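Local coordinates for amine oxidase (Emericella nidulans, PDB 3PGB), which probably oxidises primary amines with the help of a copper ion and a topaquinone cofactor derived from one of its own tyrosines, at residues L364-I369 against F473-V478; Y378-Q383 against G496-E501; F488-H493 against L536-D541. All coordinates share one frame; numbering follows the deposited sequence.

Interaction 1: L364-I369 against F473-V478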
loop_
_atom_site.group_PDB
_atom_site.type_symbol
_atom_site.label_atom_id
_atom_site.label_comp_id
_atom_site.label_asym_id
_atom_site.label_seq_id
_atom_site.Cartn_x
_atom_site.Cartn_y
_atom_site.Cartn_z
ATOM N N LEU A 364 -11.918 -4.288 -18.842
ATOM C CA LEU A 364 -12.229 -2.885 -18.549
ATOM C C LEU A 364 -11.154 -1.940 -19.061
ATOM O O LEU A 364 -9.974 -2.272 -19.055
ATOM C CB LEU A 364 -12.397 -2.690 -17.035
ATOM C CG LEU A 364 -12.804 -1.321 -16.488
ATOM C CD1 LEU A 364 -14.087 -0.819 -17.120
ATOM C CD2 LEU A 364 -12.955 -1.424 -14.978
ATOM N N SER A 365 -11.577 -0.756 -19.486
ATOM C CA SER A 365 -10.662 0.293 -19.912
ATOM C C SER A 365 -11.330 1.644 -19.691
ATOM O O SER A 365 -12.560 1.736 -19.729
ATOM C CB SER A 365 -10.325 0.097 -21.383
ATOM O OG SER A 365 -9.192 0.849 -21.748
ATOM N N LEU A 366 -10.529 2.676 -19.436
ATOM C CA LEU A 366 -11.038 4.040 -19.237
ATOM C C LEU A 366 -10.489 4.971 -20.313
ATOM O O LEU A 366 -9.317 4.876 -20.682
ATOM C CB LEU A 366 -10.645 4.581 -17.857
ATOM C CG LEU A 366 -11.377 4.012 -16.642
ATOM C CD1 LEU A 366 -11.084 2.535 -16.468
ATOM C CD2 LEU A 366 -10.994 4.780 -15.383
ATOM N N PHE A 367 -11.334 5.875 -20.801
ATOM C CA PHE A 367 -10.941 6.849 -21.816
ATOM C C PHE A 367 -11.334 8.267 -21.415
ATOM O O PHE A 367 -12.299 8.479 -20.693
ATOM C CB PHE A 367 -11.592 6.513 -23.157
ATOM C CG PHE A 367 -10.974 5.339 -23.854
ATOM C CD1 PHE A 367 -11.450 4.054 -23.638
ATOM C CD2 PHE A 367 -9.914 5.519 -24.729
ATOM C CE1 PHE A 367 -10.873 2.968 -24.288
ATOM C CE2 PHE A 367 -9.333 4.438 -25.380
ATOM C CZ PHE A 367 -9.809 3.167 -25.164
ATOM N N ASP A 368 -10.579 9.234 -21.913
ATOM C CA ASP A 368 -10.857 10.648 -21.705
ATOM C C ASP A 368 -11.096 10.963 -20.228
ATOM O O ASP A 368 -12.081 11.610 -19.879
ATOM C CB ASP A 368 -12.053 11.075 -22.570
ATOM C CG ASP A 368 -12.180 12.598 -22.719
ATOM O OD1 ASP A 368 -13.293 13.053 -23.063
ATOM O OD2 ASP A 368 -11.191 13.334 -22.511
ATOM N N ILE A 369 -10.193 10.496 -19.369
ATOM C CA ILE A 369 -10.250 10.810 -17.948
ATOM C C ILE A 369 -9.893 12.286 -17.780
ATOM O O ILE A 369 -8.775 12.680 -18.094
ATOM C CB ILE A 369 -9.269 9.924 -17.108
ATOM C CG1 ILE A 369 -9.652 8.442 -17.215
ATOM C CG2 ILE A 369 -9.266 10.352 -15.651
ATOM C CD1 ILE A 369 -8.759 7.509 -16.437
ATOM N N PHE A 473 -13.944 7.635 -4.865
ATOM C CA PHE A 473 -14.771 6.897 -5.825
ATOM C C PHE A 473 -14.005 5.727 -6.447
ATOM O O PHE A 473 -12.829 5.863 -6.775
ATOM C CB PHE A 473 -15.248 7.852 -6.914
ATOM C CG PHE A 473 -16.224 7.251 -7.872
ATOM C CD1 PHE A 473 -17.571 7.186 -7.555
ATOM C CD2 PHE A 473 -15.804 6.777 -9.106
ATOM C CE1 PHE A 473 -18.483 6.637 -8.445
ATOM C CE2 PHE A 473 -16.706 6.226 -10.001
ATOM C CZ PHE A 473 -18.051 6.157 -9.671
ATOM N N THR A 474 -14.683 4.591 -6.610
ATOM C CA THR A 474 -14.076 3.361 -7.142
ATOM C C THR A 474 -14.884 2.777 -8.294
ATOM O O THR A 474 -16.107 2.697 -8.221
ATOM C CB THR A 474 -13.966 2.252 -6.052
ATOM O OG1 THR A 474 -13.053 2.657 -5.018
ATOM C CG2 THR A 474 -13.494 0.935 -6.658
ATOM N N LEU A 475 -14.192 2.383 -9.356
ATOM C CA LEU A 475 -14.783 1.605 -10.443
ATOM C C LEU A 475 -14.096 0.264 -10.407
ATOM O O LEU A 475 -12.866 0.211 -10.430
ATOM C CB LEU A 475 -14.546 2.273 -11.802
ATOM C CG LEU A 475 -14.849 1.451 -13.072
ATOM C CD1 LEU A 475 -16.215 0.766 -13.009
ATOM C CD2 LEU A 475 -14.761 2.323 -14.316
ATOM N N ARG A 476 -14.868 -0.817 -10.344
ATOM C CA ARG A 476 -14.271 -2.133 -10.164
ATOM C C ARG A 476 -14.816 -3.218 -11.089
ATOM O O ARG A 476 -15.992 -3.236 -11.437
ATOM C CB ARG A 476 -14.423 -2.564 -8.712
ATOM C CG ARG A 476 -13.996 -3.982 -8.417
ATOM C CD ARG A 476 -14.011 -4.234 -6.935
ATOM N NE ARG A 476 -13.108 -3.341 -6.211
ATOM C CZ ARG A 476 -13.119 -3.166 -4.892
ATOM N NH1 ARG A 476 -13.993 -3.816 -4.124
ATOM N NH2 ARG A 476 -12.249 -2.329 -4.330
ATOM N N SER A 477 -13.911 -4.115 -11.471
ATOM C CA SER A 477 -14.232 -5.309 -12.232
ATOM C C SER A 477 -13.472 -6.475 -11.617
ATOM O O SER A 477 -12.424 -6.284 -10.998
ATOM C CB SER A 477 -13.821 -5.140 -13.693
ATOM O OG SER A 477 -13.950 -6.366 -14.404
ATOM N N VAL A 478 -14.016 -7.676 -11.778
ATOM C CA VAL A 478 -13.333 -8.884 -11.355
ATOM C C VAL A 478 -13.449 -9.921 -12.450
ATOM O O VAL A 478 -14.558 -10.294 -12.821
ATOM C CB VAL A 478 -13.939 -9.472 -10.070
ATOM C CG1 VAL A 478 -13.259 -10.796 -9.722
ATOM C CG2 VAL A 478 -13.823 -8.479 -8.919
#

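Interaction 2: Y378-Q383 against G496-E501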
loop_
_atom_site.group_PDB
_atom_site.type_symbol
_atom_site.label_atom_id
_atom_site.label_comp_id
_atom_site.label_asym_id
_atom_site.label_seq_id
_atom_site.Cartn_x
_atom_site.Cartn_y
_atom_site.Cartn_z
ATOM N N TYR A 378 -5.819 10.292 -21.795
ATOM C CA TYR A 378 -6.671 9.909 -22.920
ATOM C C TYR A 378 -7.161 8.474 -22.747
ATOM O O TYR A 378 -8.292 8.158 -23.102
ATOM C CB TYR A 378 -5.932 10.055 -24.265
ATOM C CG TYR A 378 -6.697 9.469 -25.438
ATOM C CD1 TYR A 378 -7.756 10.159 -26.020
ATOM C CD2 TYR A 378 -6.378 8.216 -25.944
ATOM C CE1 TYR A 378 -8.467 9.623 -27.082
ATOM C CE2 TYR A 378 -7.086 7.668 -27.004
ATOM C CZ TYR A 378 -8.130 8.376 -27.567
ATOM O OH TYR A 378 -8.832 7.829 -28.618
ATOM N N GLU A 379 -6.300 7.618 -22.202
ATOM C CA GLU A 379 -6.573 6.190 -22.097
ATOM C C GLU A 379 -5.816 5.567 -20.918
ATOM O O GLU A 379 -4.636 5.853 -20.713
ATOM C CB GLU A 379 -6.179 5.483 -23.401
ATOM C CG GLU A 379 -6.482 3.978 -23.410
ATOM C CD GLU A 379 -5.947 3.256 -24.641
ATOM O OE1 GLU A 379 -6.280 2.063 -24.801
ATOM O OE2 GLU A 379 -5.191 3.866 -25.440
ATOM N N LEU A 380 -6.519 4.736 -20.147
ATOM C CA LEU A 380 -5.944 3.956 -19.047
ATOM C C LEU A 380 -6.590 2.573 -19.077
ATOM O O LEU A 380 -7.809 2.462 -19.067
ATOM C CB LEU A 380 -6.218 4.643 -17.706
ATOM C CG LEU A 380 -5.644 4.055 -16.407
ATOM C CD1 LEU A 380 -4.132 3.894 -16.455
ATOM C CD2 LEU A 380 -6.034 4.937 -15.214
ATOM N N GLY A 381 -5.795 1.514 -19.136
ATOM C CA GLY A 381 -6.386 0.177 -19.217
ATOM C C GLY A 381 -5.420 -0.982 -19.172
ATOM O O GLY A 381 -4.268 -0.858 -19.571
ATOM N N LEU A 382 -5.901 -2.114 -18.670
ATOM C CA LEU A 382 -5.129 -3.359 -18.674
ATOM C C LEU A 382 -4.736 -3.731 -20.106
ATOM O O LEU A 382 -5.520 -3.576 -21.046
ATOM C CB LEU A 382 -5.940 -4.494 -18.039
ATOM C CG LEU A 382 -5.290 -5.877 -17.959
ATOM C CD1 LEU A 382 -3.930 -5.827 -17.246
ATOM C CD2 LEU A 382 -6.236 -6.859 -17.265
ATOM N N GLN A 383 -3.505 -4.195 -20.262
ATOM C CA GLN A 383 -2.977 -4.553 -21.570
ATOM C C GLN A 383 -2.716 -6.047 -21.700
ATOM O O GLN A 383 -2.991 -6.631 -22.747
ATOM C CB GLN A 383 -1.699 -3.772 -21.830
ATOM C CG GLN A 383 -1.945 -2.297 -21.996
ATOM C CD GLN A 383 -2.704 -2.014 -23.252
ATOM O OE1 GLN A 383 -2.181 -2.200 -24.344
ATOM N NE2 GLN A 383 -3.958 -1.599 -23.115
ATOM N N GLY A 496 -7.117 14.659 -5.963
ATOM C CA GLY A 496 -6.790 14.537 -7.375
ATOM C C GLY A 496 -6.047 13.265 -7.723
ATOM O O GLY A 496 -5.661 13.069 -8.869
ATOM N N THR A 497 -5.864 12.386 -6.744
ATOM C CA THR A 497 -5.082 11.175 -6.942
ATOM C C THR A 497 -5.914 10.080 -7.616
ATOM O O THR A 497 -7.010 9.748 -7.164
ATOM C CB THR A 497 -4.519 10.663 -5.604
ATOM O OG1 THR A 497 -3.631 11.650 -5.049
ATOM C CG2 THR A 497 -3.770 9.355 -5.795
ATOM N N ILE A 498 -5.383 9.541 -8.708
ATOM C CA ILE A 498 -5.984 8.419 -9.421
ATOM C C ILE A 498 -5.201 7.192 -9.034
ATOM O O ILE A 498 -3.973 7.226 -9.051
ATOM C CB ILE A 498 -5.856 8.590 -10.950
ATOM C CG1 ILE A 498 -6.579 9.863 -11.419
ATOM C CG2 ILE A 498 -6.385 7.344 -11.676
ATOM C CD1 ILE A 498 -5.968 10.500 -12.649
ATOM N N GLY A 499 -5.889 6.108 -8.690
ATOM C CA GLY A 499 -5.220 4.868 -8.292
ATOM C C GLY A 499 -5.601 3.714 -9.195
ATOM O O GLY A 499 -6.766 3.578 -9.576
ATOM N N VAL A 500 -4.618 2.891 -9.551
ATOM C CA VAL A 500 -4.874 1.645 -10.269
ATOM C C VAL A 500 -4.343 0.489 -9.427
ATOM O O VAL A 500 -3.159 0.447 -9.110
ATOM C CB VAL A 500 -4.206 1.641 -11.658
ATOM C CG1 VAL A 500 -4.623 0.399 -12.447
ATOM C CG2 VAL A 500 -4.558 2.917 -12.426
ATOM N N GLU A 501 -5.228 -0.435 -9.057
ATOM C CA GLU A 501 -4.876 -1.564 -8.195
ATOM C C GLU A 501 -5.292 -2.903 -8.780
ATOM O O GLU A 501 -6.272 -3.001 -9.523
ATOM C CB GLU A 501 -5.575 -1.443 -6.845
ATOM C CG GLU A 501 -5.031 -0.377 -5.926
ATOM C CD GLU A 501 -5.833 -0.281 -4.637
ATOM O OE1 GLU A 501 -6.214 -1.342 -4.079
ATOM O OE2 GLU A 501 -6.089 0.856 -4.187
#

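Interaction 3: F488-H493 against L536-D541. With CA (calcium ion), chain F.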
loop_
_atom_site.group_PDB
_atom_site.type_symbol
_atom_site.label_atom_id
_atom_site.label_comp_id
_atom_site.label_asym_id
_atom_site.label_seq_id
_atom_site.Cartn_x
_atom_site.Cartn_y
_atom_site.Cartn_z
ATOM N N PHE A 488 -9.768 -5.903 -10.164
ATOM C CA PHE A 488 -9.201 -4.628 -10.593
ATOM C C PHE A 488 -10.028 -3.479 -10.054
ATOM O O PHE A 488 -11.249 -3.533 -10.086
ATOM C CB PHE A 488 -9.177 -4.540 -12.111
ATOM C CG PHE A 488 -8.327 -5.581 -12.755
ATOM C CD1 PHE A 488 -8.893 -6.735 -13.268
ATOM C CD2 PHE A 488 -6.951 -5.413 -12.841
ATOM C CE1 PHE A 488 -8.108 -7.701 -13.860
ATOM C CE2 PHE A 488 -6.157 -6.379 -13.435
ATOM C CZ PHE A 488 -6.738 -7.526 -13.943
ATOM N N SER A 489 -9.360 -2.427 -9.591
ATOM C CA SER A 489 -10.047 -1.269 -9.030
ATOM C C SER A 489 -9.409 0.035 -9.511
ATOM O O SER A 489 -8.186 0.172 -9.489
ATOM C CB SER A 489 -10.014 -1.335 -7.503
ATOM O OG SER A 489 -10.536 -2.563 -7.025
ATOM N N TYR A 490 -10.240 0.981 -9.951
ATOM C CA TYR A 490 -9.781 2.321 -10.302
ATOM C C TYR A 490 -10.310 3.308 -9.279
ATOM O O TYR A 490 -11.514 3.478 -9.151
ATOM C CB TYR A 490 -10.242 2.711 -11.702
ATOM C CG TYR A 490 -9.504 1.956 -12.773
ATOM C CD1 TYR A 490 -10.049 0.810 -13.350
ATOM C CD2 TYR A 490 -8.240 2.363 -13.182
ATOM C CE1 TYR A 490 -9.360 0.103 -14.319
ATOM C CE2 TYR A 490 -7.548 1.664 -14.151
ATOM C CZ TYR A 490 -8.110 0.536 -14.713
ATOM O OH TYR A 490 -7.414 -0.144 -15.675
ATOM N N ASN A 491 -9.399 3.949 -8.555
ATOM C CA ASN A 491 -9.753 4.851 -7.465
ATOM C C ASN A 491 -9.606 6.304 -7.887
ATOM O O ASN A 491 -8.689 6.641 -8.626
ATOM C CB ASN A 491 -8.831 4.619 -6.264
ATOM C CG ASN A 491 -9.035 3.272 -5.625
ATOM O OD1 ASN A 491 -10.171 2.837 -5.425
ATOM N ND2 ASN A 491 -7.941 2.603 -5.285
ATOM N N PHE A 492 -10.486 7.162 -7.382
ATOM C CA PHE A 492 -10.366 8.602 -7.572
ATOM C C PHE A 492 -10.575 9.298 -6.237
ATOM O O PHE A 492 -11.543 9.014 -5.548
ATOM C CB PHE A 492 -11.398 9.088 -8.584
ATOM C CG PHE A 492 -11.339 8.365 -9.891
ATOM C CD1 PHE A 492 -12.020 7.175 -10.069
ATOM C CD2 PHE A 492 -10.588 8.865 -10.938
ATOM C CE1 PHE A 492 -11.955 6.495 -11.267
ATOM C CE2 PHE A 492 -10.524 8.195 -12.146
ATOM C CZ PHE A 492 -11.210 7.009 -12.309
ATOM N N HIS A 493 -9.678 10.217 -5.889
ATOM C CA HIS A 493 -9.696 10.869 -4.583
ATOM C C HIS A 493 -9.833 12.381 -4.669
ATOM O O HIS A 493 -9.561 12.983 -5.709
ATOM C CB HIS A 493 -8.429 10.514 -3.833
ATOM C CG HIS A 493 -8.275 9.048 -3.577
ATOM N ND1 HIS A 493 -7.808 8.172 -4.532
ATOM C CD2 HIS A 493 -8.534 8.305 -2.475
ATOM C CE1 HIS A 493 -7.783 6.952 -4.028
ATOM N NE2 HIS A 493 -8.221 7.004 -2.782
ATOM N N LEU A 536 1.277 -7.545 -14.610
ATOM C CA LEU A 536 0.123 -7.047 -15.346
ATOM C C LEU A 536 0.446 -5.670 -15.892
ATOM O O LEU A 536 0.755 -4.764 -15.128
ATOM C CB LEU A 536 -1.109 -6.991 -14.440
ATOM C CG LEU A 536 -1.575 -8.344 -13.884
ATOM C CD1 LEU A 536 -0.945 -8.625 -12.534
ATOM C CD2 LEU A 536 -3.092 -8.387 -13.774
ATOM N N ASN A 537 0.381 -5.524 -17.214
ATOM C CA ASN A 537 0.790 -4.283 -17.891
ATOM C C ASN A 537 -0.392 -3.361 -18.098
ATOM O O ASN A 537 -1.448 -3.803 -18.535
ATOM C CB ASN A 537 1.440 -4.578 -19.250
ATOM C CG ASN A 537 2.183 -3.372 -19.822
ATOM O OD1 ASN A 537 1.802 -2.814 -20.862
ATOM N ND2 ASN A 537 3.244 -2.959 -19.139
ATOM N N PHE A 538 -0.196 -2.078 -17.802
ATOM C CA PHE A 538 -1.237 -1.070 -17.958
ATOM C C PHE A 538 -0.755 0.056 -18.856
ATOM O O PHE A 538 0.375 0.524 -18.711
ATOM C CB PHE A 538 -1.626 -0.499 -16.596
ATOM C CG PHE A 538 -2.487 -1.415 -15.773
ATOM C CD1 PHE A 538 -1.919 -2.386 -14.971
ATOM C CD2 PHE A 538 -3.863 -1.291 -15.791
ATOM C CE1 PHE A 538 -2.712 -3.227 -14.204
ATOM C CE2 PHE A 538 -4.663 -2.128 -15.030
ATOM C CZ PHE A 538 -4.091 -3.095 -14.239
ATOM N N LYS A 539 -1.614 0.494 -19.778
ATOM C CA LYS A 539 -1.319 1.643 -20.633
ATOM C C LYS A 539 -1.868 2.921 -19.996
ATOM O O LYS A 539 -3.063 3.016 -19.720
ATOM C CB LYS A 539 -1.933 1.442 -22.013
ATOM C CG LYS A 539 -1.575 2.524 -23.030
ATOM C CD LYS A 539 -2.309 2.300 -24.334
ATOM C CE LYS A 539 -1.924 3.317 -25.381
ATOM N NZ LYS A 539 -2.651 3.089 -26.671
ATOM N N ALA A 540 -0.984 3.890 -19.759
ATOM C CA ALA A 540 -1.358 5.179 -19.188
ATOM C C ALA A 540 -0.969 6.299 -20.157
ATOM O O ALA A 540 0.156 6.790 -20.136
ATOM C CB ALA A 540 -0.681 5.371 -17.836
ATOM N N ASP A 541 -1.906 6.693 -21.013
ATOM C CA ASP A 541 -1.654 7.739 -22.000
ATOM C C ASP A 541 -1.933 9.112 -21.402
ATOM O O ASP A 541 -2.942 9.744 -21.725
ATOM C CB ASP A 541 -2.511 7.510 -23.255
ATOM C CG ASP A 541 -2.158 8.456 -24.393
ATOM O OD1 ASP A 541 -1.200 9.246 -24.266
ATOM O OD2 ASP A 541 -2.854 8.416 -25.426
HETATM CA CA CA F . 0.235 11.126 -24.141
HETATM O O HOH W 1 1.889 12.894 -23.432
#

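Interaction 1: L364-I369 against F473-V478
Leu364 and Leu475 meet as branched aliphatic ends, and no ring, amide or carboxylate takes part where they touch; the flat groups of the two segments lie beside this contact. Phe367 stacks with Trp68, while Phe473 stacks with Trp349 and meets Tyr338 edge-to-face, so the aromatic clusters belong to the surroundings and the contact itself is made by apolar carbons. It offers a worked example of two strands meeting through side chains alone, with no backbone pairing.

The two leucines reach toward each other tip to tip. CD2 of Leu364 lies 3.9 Å from the branch carbon CG of Leu475, which places one methyl group against the fork of its partner. That methyl group also touches the next inward-pointing residue of 473-478, with Leu364 CD2 4.0 Å from Ser477 CB. Ser477 presents only its methylene here, because OG is turned anti to the backbone N (chi1 171°) and lies farther from the leucine than CB does. Leu366 adds a looser touch, its CD1 standing 4.3 Å from CD2 of Leu475. Leu475 is thus approached from 363-371 by two leucines, spaced two residues apart on one face of their strand. No hydrogen bond crosses the contact, and all four touching residues are buried.

The axes of the short strands approach to 8.8 Å and run at 151°, nearly antiparallel, a spacing that suits facing layers and not paired neighbours. This fits the beta-supersandwich of the copper amine oxidase catalytic domain. In one layer, 363-371 is bonded between 352-359 and 374-389; in the other, 464-479 pairs with 437-451 and 486-492, and Tyr490 and Phe492 of that last strand touch Leu366.

Interaction 2: Y378-Q383 against G496-E501
Leu380 and Val500 point at each other from facing strands, and their methyl groups meet tip to tip. The valine uses a single branch: its CG2 lies 3.7 Å from CD2 of Leu380 and also comes within 4.2 Å of Leu380 CD1, so one methyl group sits against both arms of the leucine fork. With CG2 anti to the carbonyl carbon it is this branch of Val500 that faces the leucine, while CG1, anti to the backbone N, takes no part. On the leucine, a first torsion near 180° (chi1 -177°) carries CG away from the backbone N and projects both methyl groups across the gap.

Ile498, two residues before the valine and on the same face of its strand, makes the second and lighter contact, with its CG2 4.3 Å from Leu380 CD2. The leucine methyl group is therefore shared by two beta-branched residues. The contact lies between layers of the beta-supersandwich that forms the catalytic domain of copper amine oxidases, and its spacing fits that place: the nearest CA atoms, those of Leu380 and Val500, are 9.1 Å apart, and the link is made of side chains alone, without a hydrogen bond across it. Phe719 of strand 714-722 packs on both Leu380 and Ile498, and Tyr490 on both Leu380 and Val500, extending the small apolar cluster. One residue before Leu380 the chemistry changes, as Glu379 OE2 forms a salt bridge with Lys539 NZ of the adjoining strand 532-542. The calcium ion bound near the end of that strand is about 11 Å from the side chain of Leu380.

Interaction 3: F488-H493 against L536-D541
Phe488 and Phe538 bring their rings together between the two layers of the supersandwich, the fold of the copper amine oxidase catalytic domain. CD2 of Phe488 lies 3.9 Å from CZ of Phe538, at the edge of the Phe538 ring and near its plane, and the two ring planes are steeply inclined to each other. In both residues CG lies anti to the carbonyl carbon, beside the backbone N (chi1 -62° for Phe488), and from there the rings reach across to each other.

Close packing continues on both flanks. Leu536 sets CD2 against the edge of the Phe488 ring, 3.7 Å from its CE2, and the same methyl group nearly equals that approach at CZ. Tyr490, whose CB does not head for the opposite strand, reaches it by the length of its ring: its OH comes 3.5 Å from CE2 of Phe538, again at the ring's edge. This is a van der Waals touch, and no hydrogen bond spans the two segments. The strand axes, 32° apart in direction, approach only to 12.3 Å, a spacing that long rings can bridge. At this end Leu536 is also close to the copper site: its side chain is about 4 Å from that of His534, a copper ligand two residues earlier on the same strand.

The other end is loose. From the nearest CA pair, Phe488 and Leu536 at 10.7 Å, the strands diverge, and beyond Tyr490 and Phe538 the segments no longer touch. His493, partly exposed, packs on Thr711 of the second subunit. Asp541 belongs instead to a calcium site completed by Phe542, Asp543, Asp687 and Leu688 together with a water. Its carboxylate oxygens divide their work: OD2 forms a salt bridge with Lys114 NZ, while OD1 of Asp541 binds the calcium ion at 2.4 Å.

All three contacts are buried and join the same two layers of the catalytic domain, so none is a surface contact; what differs is the chemistry. Interactions 1 and 2 are aliphatic, whereas interaction 3 is chiefly aromatic and alone carries a metal ligand on one of its segments. Within each layer neighbouring strands pair: 363-371 with 374-389 and that with 532-542; 464-479 with 486-492 and that with 498-504. Backbone bonds such as Leu366 N to Leu380 O and Leu475 O to Tyr490 N join neighbouring contacts within a layer. The centres of interactions 2 and 3 are about 3 Å apart, practically one core, with interaction 1 about 7 Å from each.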